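Local structure of lectin (Trichosanthes anguina, 4HR6) at residues Thr157-Glu162 with Leu233-Ala238; Gly179-Asp184 with Trp217-Asp222; Val191-Ser196 with Lys202-Leu207; Ile248-Arg251 with Asn257-Trp260. The protein binds galactosides such as methyl alpha-D-galactopyranoside through beta-trefoil domains and is a three-chain, nontoxic homologue of type II ribosome-inactivating proteins. All blocks are in the same frame, centred on the assembly; numbering follows the deposited sequence.

Contact 1: Thr157-Glu162 with Leu233-Ala238; sequences TNMWLE and LAMDVA. With AMG (methyl alpha-D-galactopyranoside), chain E.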
# COMPACT_ATOMS: atom_id res chain seq x y z
N THR C 157 -1.60 27.78 3.65
CA THR C 157 -1.80 28.25 2.27
C THR C 157 -0.84 27.59 1.29
O THR C 157 -1.21 27.38 0.14
CB THR C 157 -1.65 29.79 2.13
OG1 THR C 157 -0.34 30.20 2.53
CG2 THR C 157 -2.69 30.53 3.00
N ASN C 158 0.38 27.28 1.72
CA ASN C 158 1.37 26.63 0.86
C ASN C 158 1.86 25.27 1.38
O ASN C 158 1.53 24.87 2.49
CB ASN C 158 2.56 27.56 0.67
CG ASN C 158 2.41 28.42 -0.56
OD1 ASN C 158 1.43 29.16 -0.70
ND2 ASN C 158 3.38 28.33 -1.47
N MET C 159 2.66 24.58 0.58
CA MET C 159 3.25 23.31 1.02
C MET C 159 4.59 22.97 0.39
O MET C 159 4.82 23.24 -0.79
CB MET C 159 2.25 22.15 0.84
CG MET C 159 2.04 21.68 -0.59
SD MET C 159 1.32 20.02 -0.62
CE MET C 159 2.10 19.37 -2.09
N TRP C 160 5.48 22.41 1.20
CA TRP C 160 6.77 21.89 0.74
C TRP C 160 7.35 20.90 1.78
O TRP C 160 6.72 20.60 2.80
CB TRP C 160 7.77 23.03 0.46
CG TRP C 160 7.97 23.98 1.61
CD1 TRP C 160 8.62 23.74 2.79
CD2 TRP C 160 7.53 25.34 1.67
NE1 TRP C 160 8.59 24.86 3.59
CE2 TRP C 160 7.93 25.86 2.92
CE3 TRP C 160 6.82 26.17 0.79
CZ2 TRP C 160 7.65 27.17 3.31
CZ3 TRP C 160 6.55 27.47 1.18
CH2 TRP C 160 6.96 27.95 2.43
N LEU C 161 8.56 20.43 1.51
CA LEU C 161 9.22 19.47 2.39
C LEU C 161 10.01 20.11 3.52
O LEU C 161 10.84 21.00 3.31
CB LEU C 161 10.12 18.56 1.55
CG LEU C 161 9.31 17.66 0.61
CD1 LEU C 161 10.22 17.00 -0.42
CD2 LEU C 161 8.54 16.64 1.41
N GLU C 162 9.72 19.66 4.73
CA GLU C 162 10.44 20.04 5.92
C GLU C 162 10.90 18.74 6.59
O GLU C 162 10.51 17.65 6.18
CB GLU C 162 9.52 20.83 6.84
CG GLU C 162 9.17 22.22 6.31
CD GLU C 162 10.37 23.18 6.33
OE1 GLU C 162 10.50 24.00 5.40
OE2 GLU C 162 11.18 23.10 7.28
N LEU C 233 0.22 12.32 -14.62
CA LEU C 233 1.32 13.12 -14.07
C LEU C 233 1.52 12.82 -12.58
O LEU C 233 0.56 12.51 -11.87
CB LEU C 233 1.05 14.62 -14.24
CG LEU C 233 0.69 15.16 -15.63
CD1 LEU C 233 0.21 16.61 -15.52
CD2 LEU C 233 1.85 15.04 -16.60
N ALA C 234 2.77 12.98 -12.11
CA ALA C 234 3.17 12.66 -10.74
C ALA C 234 3.67 13.87 -9.97
O ALA C 234 4.33 14.74 -10.51
CB ALA C 234 4.27 11.63 -10.78
N MET C 235 3.37 13.88 -8.68
CA MET C 235 3.92 14.82 -7.74
C MET C 235 5.45 14.64 -7.72
O MET C 235 5.96 13.52 -7.82
CB MET C 235 3.30 14.57 -6.37
CG MET C 235 3.36 15.74 -5.42
SD MET C 235 2.29 15.56 -3.98
CE MET C 235 0.68 15.55 -4.73
N ASP C 236 6.17 15.75 -7.62
CA ASP C 236 7.58 15.79 -7.99
C ASP C 236 8.27 16.95 -7.27
O ASP C 236 7.79 18.09 -7.32
CB ASP C 236 7.69 15.92 -9.52
CG ASP C 236 9.12 16.16 -10.02
OD1 ASP C 236 9.48 15.69 -11.13
OD2 ASP C 236 9.88 16.85 -9.33
N VAL C 237 9.37 16.63 -6.60
CA VAL C 237 10.20 17.62 -5.93
C VAL C 237 11.12 18.23 -6.99
O VAL C 237 11.98 17.54 -7.55
CB VAL C 237 11.04 17.01 -4.79
CG1 VAL C 237 11.80 18.10 -4.03
CG2 VAL C 237 10.15 16.23 -3.82
N ALA C 238 10.92 19.52 -7.26
CA ALA C 238 11.59 20.22 -8.36
C ALA C 238 13.11 20.12 -8.26
O ALA C 238 13.68 20.48 -7.23
CB ALA C 238 11.17 21.69 -8.38
C1 AMG E . 14.60 17.61 -13.60
C2 AMG E . 14.02 16.48 -12.75
C3 AMG E . 12.50 16.40 -12.90
C4 AMG E . 11.88 17.77 -12.62
C5 AMG E . 12.58 18.86 -13.44
C6 AMG E . 12.08 20.26 -13.10
C7 AMG E . 15.48 17.74 -15.82
O1 AMG E . 14.38 17.35 -15.00
O2 AMG E . 14.65 15.26 -13.13
O3 AMG E . 11.93 15.43 -12.01
O4 AMG E . 11.96 18.03 -11.21
O5 AMG E . 13.99 18.84 -13.22
O6 AMG E . 12.40 21.13 -14.20
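L161 and V237 meet tip to tip, with L161 CD1 3.5 Å from V237 CG2, which is tighter than ordinary van der Waals contact, and 4.1 Å from V237 CG1. One methyl of the leucine therefore sits against both branches of the valine. No hydrogen bond spans the two segments: their touching parts run 55° apart, and even the nearest pair of CA atoms, in L161 and V237, is 8.6 Å apart. A second apolar point lies alongside, where M159 CE approaches M235 SD at 4.3 Å. These buried residues belong to the interior of a ricin-type beta-trefoil domain, where strand 158-163 of one hairpin faces strand 234-237 of another, and W260 also packs on L161.

D236, between M235 and V237, sends its side chain to the sugar instead. From CB the chain runs to CG, held anti to the backbone N (chi1 172°), and CG comes within 3.5 Å of galactoside O3. Beyond it the carboxylate forks: OD1 accepts a hydrogen bond from O3 at 2.6 Å, while OD2 accepts one from O4 at 3.0 Å. Two neighbouring hydroxyls are thus read by two oxygens of one group, which probably helps to set the sugar's orientation. D199, R239 and H253 add further hydrogen bonds to the same ligand.

Contact 2: Gly179-Asp184 with Trp217-Asp222; sequences GTIRVD and WVFLAD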
# COMPACT_ATOMS: atom_id res chain seq x y z
N GLY C 179 -10.41 10.88 -3.27
CA GLY C 179 -9.08 11.02 -3.81
C GLY C 179 -8.47 12.36 -3.48
O GLY C 179 -7.45 12.74 -4.05
N THR C 180 -9.10 13.11 -2.57
CA THR C 180 -8.51 14.35 -2.13
C THR C 180 -7.52 14.10 -1.00
O THR C 180 -7.67 13.16 -0.22
CB THR C 180 -9.55 15.39 -1.64
OG1 THR C 180 -10.34 14.86 -0.56
CG2 THR C 180 -10.43 15.85 -2.80
N ILE C 181 -6.51 14.96 -0.93
CA ILE C 181 -5.58 15.02 0.18
C ILE C 181 -5.82 16.32 0.92
O ILE C 181 -5.64 17.39 0.36
CB ILE C 181 -4.13 14.96 -0.31
CG1 ILE C 181 -3.93 13.70 -1.16
CG2 ILE C 181 -3.19 14.96 0.90
CD1 ILE C 181 -2.57 13.59 -1.83
N ARG C 182 -6.24 16.22 2.17
CA ARG C 182 -6.70 17.36 2.92
C ARG C 182 -5.86 17.67 4.14
O ARG C 182 -5.27 16.77 4.75
CB ARG C 182 -8.14 17.15 3.36
CG ARG C 182 -9.05 16.87 2.18
CD ARG C 182 -10.51 17.05 2.53
NE ARG C 182 -11.32 16.72 1.36
CZ ARG C 182 -12.60 17.05 1.21
NH1 ARG C 182 -13.23 17.72 2.16
NH2 ARG C 182 -13.25 16.69 0.11
N VAL C 183 -5.83 18.95 4.50
CA VAL C 183 -5.12 19.42 5.68
C VAL C 183 -5.89 18.88 6.87
O VAL C 183 -7.11 19.02 6.94
CB VAL C 183 -5.01 20.97 5.70
CG1 VAL C 183 -4.32 21.46 6.96
CG2 VAL C 183 -4.24 21.45 4.47
N ASP C 184 -5.19 18.23 7.78
CA ASP C 184 -5.84 17.46 8.81
C ASP C 184 -6.63 18.38 9.73
O ASP C 184 -7.78 18.08 10.06
CB ASP C 184 -4.81 16.63 9.60
CG ASP C 184 -5.44 15.73 10.63
OD1 ASP C 184 -6.64 15.37 10.50
OD2 ASP C 184 -4.73 15.34 11.57
N TRP C 217 -6.02 12.67 -6.39
CA TRP C 217 -4.72 11.98 -6.39
C TRP C 217 -4.88 10.49 -6.16
O TRP C 217 -5.75 10.08 -5.41
CB TRP C 217 -3.87 12.57 -5.28
CG TRP C 217 -3.76 14.03 -5.38
CD1 TRP C 217 -4.44 14.97 -4.65
CD2 TRP C 217 -2.96 14.75 -6.30
NE1 TRP C 217 -4.08 16.23 -5.05
CE2 TRP C 217 -3.18 16.12 -6.07
CE3 TRP C 217 -2.06 14.36 -7.31
CZ2 TRP C 217 -2.53 17.10 -6.81
CZ3 TRP C 217 -1.43 15.34 -8.04
CH2 TRP C 217 -1.66 16.70 -7.78
N VAL C 218 -4.01 9.69 -6.78
CA VAL C 218 -3.96 8.26 -6.49
C VAL C 218 -2.52 7.81 -6.13
O VAL C 218 -1.55 8.09 -6.86
CB VAL C 218 -4.55 7.41 -7.64
CG1 VAL C 218 -3.86 7.68 -8.96
CG2 VAL C 218 -4.51 5.93 -7.29
N PHE C 219 -2.42 7.11 -5.00
CA PHE C 219 -1.16 6.48 -4.57
C PHE C 219 -1.01 5.14 -5.26
O PHE C 219 -1.77 4.22 -4.99
CB PHE C 219 -1.15 6.28 -3.06
CG PHE C 219 -0.97 7.53 -2.27
CD1 PHE C 219 -1.98 8.48 -2.19
CD2 PHE C 219 0.21 7.77 -1.58
CE1 PHE C 219 -1.82 9.63 -1.45
CE2 PHE C 219 0.38 8.92 -0.83
CZ PHE C 219 -0.63 9.86 -0.77
N LEU C 220 -0.05 5.03 -6.16
CA LEU C 220 0.11 3.81 -6.94
C LEU C 220 1.30 2.95 -6.46
O LEU C 220 2.09 3.37 -5.60
CB LEU C 220 0.29 4.17 -8.42
CG LEU C 220 -0.88 4.90 -9.09
CD1 LEU C 220 -0.46 5.35 -10.48
CD2 LEU C 220 -2.13 4.05 -9.18
N ALA C 221 1.43 1.78 -7.05
CA ALA C 221 2.44 0.80 -6.65
C ALA C 221 3.86 1.18 -7.05
O ALA C 221 4.81 0.57 -6.59
CB ALA C 221 2.09 -0.57 -7.23
N ASP C 222 4.02 2.19 -7.91
CA ASP C 222 5.36 2.67 -8.28
C ASP C 222 5.89 3.69 -7.28
O ASP C 222 6.93 4.28 -7.50
CB ASP C 222 5.36 3.28 -9.68
CG ASP C 222 4.40 4.45 -9.82
OD1 ASP C 222 3.71 4.83 -8.84
OD2 ASP C 222 4.34 4.99 -10.94
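The backbones touch where the CA atoms of G179 and W217 lie 5.2 Å apart, and W217 N donates to G179 O at 2.7 Å, with 159° at the hydrogen. The positive phi of G179 (90°) is a backbone conformation favoured by glycine, and it occurs right at this crossing point. Past this bond, I181 carries the apolar contact. Its CG1 lies beside the backbone N (chi1 -56°), which carries CD1 over to the aromatic residues, and the side chain crosses W217 at about a right angle. I181 CD1 reaches W217 CD1 at 3.7 Å and F219 CE1 at 4.0 Å, so one methyl touches both aromatic rings, approaching each obliquely. Within the first segment, R182 NE donates to T180 OG1 at 2.8 Å, nearly in the guanidinium plane, and D178 forms a salt bridge with the same arginine.

W217 NE1 is satisfied by V191 O, which ties the indole to strand 189-194 of the beta-trefoil. I181 also packs on V191 of that strand and on W173 of strand 173-175, while F219 lies against I225 of strand 225-226 and A193 of a neighbouring lectin chain.

Contact 3: Val191-Ser196 with Lys202-Leu207; sequences VTASSS and KVITIL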
# COMPACT_ATOMS: atom_id res chain seq x y z
N VAL C 191 -5.06 19.68 -1.23
CA VAL C 191 -3.86 19.75 -2.03
C VAL C 191 -4.30 19.89 -3.48
O VAL C 191 -5.09 19.09 -3.96
CB VAL C 191 -2.98 18.49 -1.85
CG1 VAL C 191 -1.86 18.44 -2.87
CG2 VAL C 191 -2.42 18.44 -0.43
N THR C 192 -3.77 20.90 -4.17
CA THR C 192 -4.29 21.30 -5.49
C THR C 192 -3.17 21.71 -6.42
O THR C 192 -2.24 22.38 -5.99
CB THR C 192 -5.21 22.53 -5.38
OG1 THR C 192 -6.14 22.36 -4.29
CG2 THR C 192 -5.96 22.75 -6.69
N ALA C 193 -3.27 21.32 -7.68
CA ALA C 193 -2.33 21.75 -8.69
C ALA C 193 -2.77 23.10 -9.34
O ALA C 193 -3.80 23.16 -10.01
CB ALA C 193 -2.20 20.68 -9.76
N SER C 194 -1.96 24.15 -9.13
CA SER C 194 -2.20 25.50 -9.71
C SER C 194 -1.95 25.59 -11.21
O SER C 194 -1.40 24.67 -11.82
CB SER C 194 -1.28 26.53 -9.04
OG SER C 194 -1.65 26.73 -7.69
N SER C 195 -2.34 26.72 -11.80
CA SER C 195 -1.99 27.07 -13.19
C SER C 195 -0.64 27.80 -13.24
O SER C 195 0.04 27.82 -14.28
CB SER C 195 -3.07 27.94 -13.83
OG SER C 195 -3.27 29.13 -13.08
N SER C 196 -0.27 28.41 -12.11
CA SER C 196 1.08 28.93 -11.89
C SER C 196 2.13 27.82 -12.04
O SER C 196 1.94 26.70 -11.55
CB SER C 196 1.16 29.55 -10.49
OG SER C 196 2.50 29.59 -10.00
N LYS C 202 3.13 22.71 -13.51
CA LYS C 202 2.21 23.27 -12.52
C LYS C 202 2.72 23.05 -11.10
O LYS C 202 3.38 22.05 -10.82
CB LYS C 202 0.82 22.68 -12.71
CG LYS C 202 0.21 23.05 -14.06
CD LYS C 202 -0.81 22.02 -14.55
CE LYS C 202 -2.17 22.21 -13.89
NZ LYS C 202 -2.94 23.32 -14.52
N VAL C 203 2.41 23.99 -10.22
CA VAL C 203 2.91 23.99 -8.86
C VAL C 203 1.78 23.61 -7.91
O VAL C 203 0.63 24.04 -8.09
CB VAL C 203 3.51 25.37 -8.46
CG1 VAL C 203 3.65 25.51 -6.96
CG2 VAL C 203 4.86 25.57 -9.13
N ILE C 204 2.11 22.80 -6.90
CA ILE C 204 1.12 22.26 -5.99
C ILE C 204 1.03 23.14 -4.77
O ILE C 204 2.04 23.49 -4.16
CB ILE C 204 1.48 20.83 -5.50
CG1 ILE C 204 1.89 19.91 -6.66
CG2 ILE C 204 0.31 20.22 -4.73
CD1 ILE C 204 0.83 19.72 -7.72
N THR C 205 -0.19 23.45 -4.37
CA THR C 205 -0.42 24.35 -3.25
C THR C 205 -1.69 23.87 -2.56
O THR C 205 -2.25 22.85 -2.95
CB THR C 205 -0.52 25.83 -3.74
OG1 THR C 205 -0.55 26.73 -2.63
CG2 THR C 205 -1.77 26.06 -4.61
N ILE C 206 -2.14 24.59 -1.55
CA ILE C 206 -3.35 24.27 -0.81
C ILE C 206 -4.44 25.29 -1.12
O ILE C 206 -4.27 26.48 -0.81
CB ILE C 206 -3.08 24.31 0.70
CG1 ILE C 206 -1.86 23.44 1.04
CG2 ILE C 206 -4.32 23.88 1.48
CD1 ILE C 206 -1.48 23.45 2.50
N LEU C 207 -5.56 24.83 -1.70
CA LEU C 207 -6.73 25.70 -1.95
C LEU C 207 -7.99 25.09 -1.36
O LEU C 207 -7.97 23.96 -0.88
CB LEU C 207 -6.92 25.95 -3.44
CG LEU C 207 -5.70 26.54 -4.17
CD1 LEU C 207 -5.87 26.49 -5.68
CD2 LEU C 207 -5.42 27.96 -3.70
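Antiparallel strands 189-194 and 201-208 form a beta hairpin of the ricin-type domain, paired here from V191 with I206 to A193 with I204, with further backbone bonds joining S194 and S196 to V203. T192 and T205 are a hydrogen-bonded pair: T192 N donates to T205 O and T205 N to T192 O, both at 2.8 Å, the latter with 171° at the hydrogen. S194 N continues the ladder to V203 O. Beyond the corner that the chain turns at S195, S196 O accepts from V203 N at 3.1 Å. The strand axes make 136° rather than a straight antiparallel 180°, evidence of pronounced twist.

V191, A193, I204 and I206 point to one face. There V191 CG1 presses on I204 CG2 at 3.4 Å, closer than usual for two carbons, while the other arm of I204 puts CD1 3.8 Å from A193 CB. In the beta-trefoil this face turns inward, and M159 and W217 pack on I204. T192 and T205 occupy the other face. T192 crosses L207 at about a right angle, its CG2 3.9 Å from L207 CD1, and its hydroxyl is bonded to C190 O and to NE2 of Q215, the glutamine of a Q-x-W motif ending at W217. S194 OG lies 3.2 Å from the methyl CG2 of T205. K202, at the turn end, bends in the outer half of its chain, curling its aliphatic part around S194 O, with CB 3.1 Å from that oxygen.

Contact 4: Ile248-Arg251 with Asn257-Trp260; sequences ILHR and NQQW. With AMG (methyl alpha-D-galactopyranoside), chain E.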
# COMPACT_ATOMS: atom_id res chain seq x y z
N ILE C 248 5.97 20.25 -7.73
CA ILE C 248 5.33 20.42 -9.02
C ILE C 248 4.67 19.12 -9.50
O ILE C 248 4.88 18.06 -8.91
CB ILE C 248 6.33 20.91 -10.09
CG1 ILE C 248 7.38 19.84 -10.40
CG2 ILE C 248 7.00 22.20 -9.63
CD1 ILE C 248 8.32 20.19 -11.54
N LEU C 249 3.92 19.23 -10.60
CA LEU C 249 3.24 18.12 -11.24
C LEU C 249 3.91 17.83 -12.57
O LEU C 249 3.81 18.61 -13.50
CB LEU C 249 1.77 18.47 -11.46
CG LEU C 249 0.83 17.36 -11.94
CD1 LEU C 249 0.82 16.19 -10.97
CD2 LEU C 249 -0.58 17.93 -12.08
N HIS C 250 4.59 16.69 -12.66
CA HIS C 250 5.54 16.44 -13.72
C HIS C 250 5.22 15.16 -14.47
O HIS C 250 4.44 14.34 -14.01
CB HIS C 250 6.94 16.35 -13.09
CG HIS C 250 8.06 16.42 -14.07
ND1 HIS C 250 8.58 15.31 -14.69
CD2 HIS C 250 8.78 17.47 -14.53
CE1 HIS C 250 9.57 15.67 -15.49
NE2 HIS C 250 9.70 16.98 -15.41
N ARG C 251 5.83 15.01 -15.64
CA ARG C 251 5.84 13.74 -16.36
C ARG C 251 6.40 12.64 -15.46
O ARG C 251 7.42 12.85 -14.79
CB ARG C 251 6.72 13.89 -17.61
CG ARG C 251 6.61 12.76 -18.62
CD ARG C 251 7.59 12.97 -19.77
NE ARG C 251 7.13 12.29 -20.98
CZ ARG C 251 6.31 12.82 -21.91
NH1 ARG C 251 5.85 14.06 -21.80
NH2 ARG C 251 5.96 12.09 -22.96
N ASN C 257 12.88 11.66 -6.56
CA ASN C 257 12.12 12.88 -6.30
C ASN C 257 10.62 12.74 -6.62
O ASN C 257 9.84 13.66 -6.32
CB ASN C 257 12.71 14.08 -7.06
CG ASN C 257 12.71 13.88 -8.56
OD1 ASN C 257 12.90 12.77 -9.04
ND2 ASN C 257 12.47 14.96 -9.31
N GLN C 258 10.23 11.60 -7.20
CA GLN C 258 8.81 11.26 -7.44
C GLN C 258 8.31 10.06 -6.60
O GLN C 258 7.18 9.56 -6.82
CB GLN C 258 8.59 10.97 -8.93
CG GLN C 258 8.53 12.22 -9.78
CD GLN C 258 8.29 11.93 -11.24
OE1 GLN C 258 8.08 10.78 -11.63
NE2 GLN C 258 8.33 12.97 -12.07
N GLN C 259 9.12 9.62 -5.65
CA GLN C 259 8.77 8.48 -4.79
C GLN C 259 8.39 9.01 -3.43
O GLN C 259 9.06 9.88 -2.90
CB GLN C 259 9.94 7.50 -4.69
CG GLN C 259 10.12 6.61 -5.92
CD GLN C 259 11.33 5.69 -5.80
OE1 GLN C 259 11.70 5.28 -4.70
NE2 GLN C 259 11.96 5.37 -6.94
N TRP C 260 7.32 8.47 -2.87
CA TRP C 260 6.74 8.92 -1.61
C TRP C 260 6.28 7.72 -0.80
O TRP C 260 6.06 6.65 -1.34
CB TRP C 260 5.51 9.80 -1.89
CG TRP C 260 5.77 10.96 -2.79
CD1 TRP C 260 5.75 10.98 -4.16
CD2 TRP C 260 6.12 12.28 -2.38
NE1 TRP C 260 6.06 12.24 -4.62
CE2 TRP C 260 6.28 13.06 -3.54
CE3 TRP C 260 6.30 12.89 -1.13
CZ2 TRP C 260 6.63 14.42 -3.49
CZ3 TRP C 260 6.64 14.25 -1.08
CH2 TRP C 260 6.80 14.99 -2.26
C1 AMG E . 14.60 17.61 -13.60
C2 AMG E . 14.02 16.48 -12.75
C3 AMG E . 12.50 16.40 -12.90
C4 AMG E . 11.88 17.77 -12.62
C5 AMG E . 12.58 18.86 -13.44
C6 AMG E . 12.08 20.26 -13.10
C7 AMG E . 15.48 17.74 -15.82
O1 AMG E . 14.38 17.35 -15.00
O2 AMG E . 14.65 15.26 -13.13
O3 AMG E . 11.93 15.43 -12.01
O4 AMG E . 11.96 18.03 -11.21
O5 AMG E . 13.99 18.84 -13.22
O6 AMG E . 12.40 21.13 -14.20
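The side chain of H250 crosses that of Q258 at about a right angle, the ring and amide planes being 56° apart and H250 ND1 3.5 Å from Q258 NE2. Both nitrogens serve one acceptor, R251 O. H250 ND1 donates to R251 O at 2.7 Å, lying in the carbonyl plane on a lone pair, whereas Q258 NE2 reaches the same R251 O at 2.9 Å from a position tilted 33° out of that plane. The first bond runs close to the ring plane and so resists rotation of the imidazole about CB-CG.

The ring, held this way, lies with one face against the galactoside: NE2 of H250 is 3.6 Å from sugar C4, while C3 sits above the plane, offset to the rim. This is probably the place taken by the aromatic platform in ricin-type galactose sites. N257 ND2 donates to sugar O3 at 2.8 Å. Q258 is a second-shell residue, since its NE2 also binds D236 OD1, which itself bonds the sugar, and its OE1 accepts from the backbone of H253 and G254. H250 ends strand 247-250, flanked by strands 234-237 and 201-208, and Q258 to W260, a Q-x-W motif, lead from a 3-10 turn into strand 261-263.

Overall arrangement
Contacts 1 and 4 both contribute to the galactoside site: their centres are 8 Å apart, both touch the sugar, and strands 234-237 and 247-250 are joined by backbone bonds between D236 and I248 and between A234 and H250. The centre of contact 3 lies 9 Å from that of contact 1, where M159 CE meets I204 CG2 at 3.3 Å, and K202 O bonds L249 N of contact 4. The centre of contact 2 stands 13 to 14 Å from those of the others. Its W217 nevertheless reaches all three, touching M235, I204 and L249, while the indole stays about 14 Å from the sugar. Along the chain, contact 3 nests inside contact 2, and contact 2 inside contact 1.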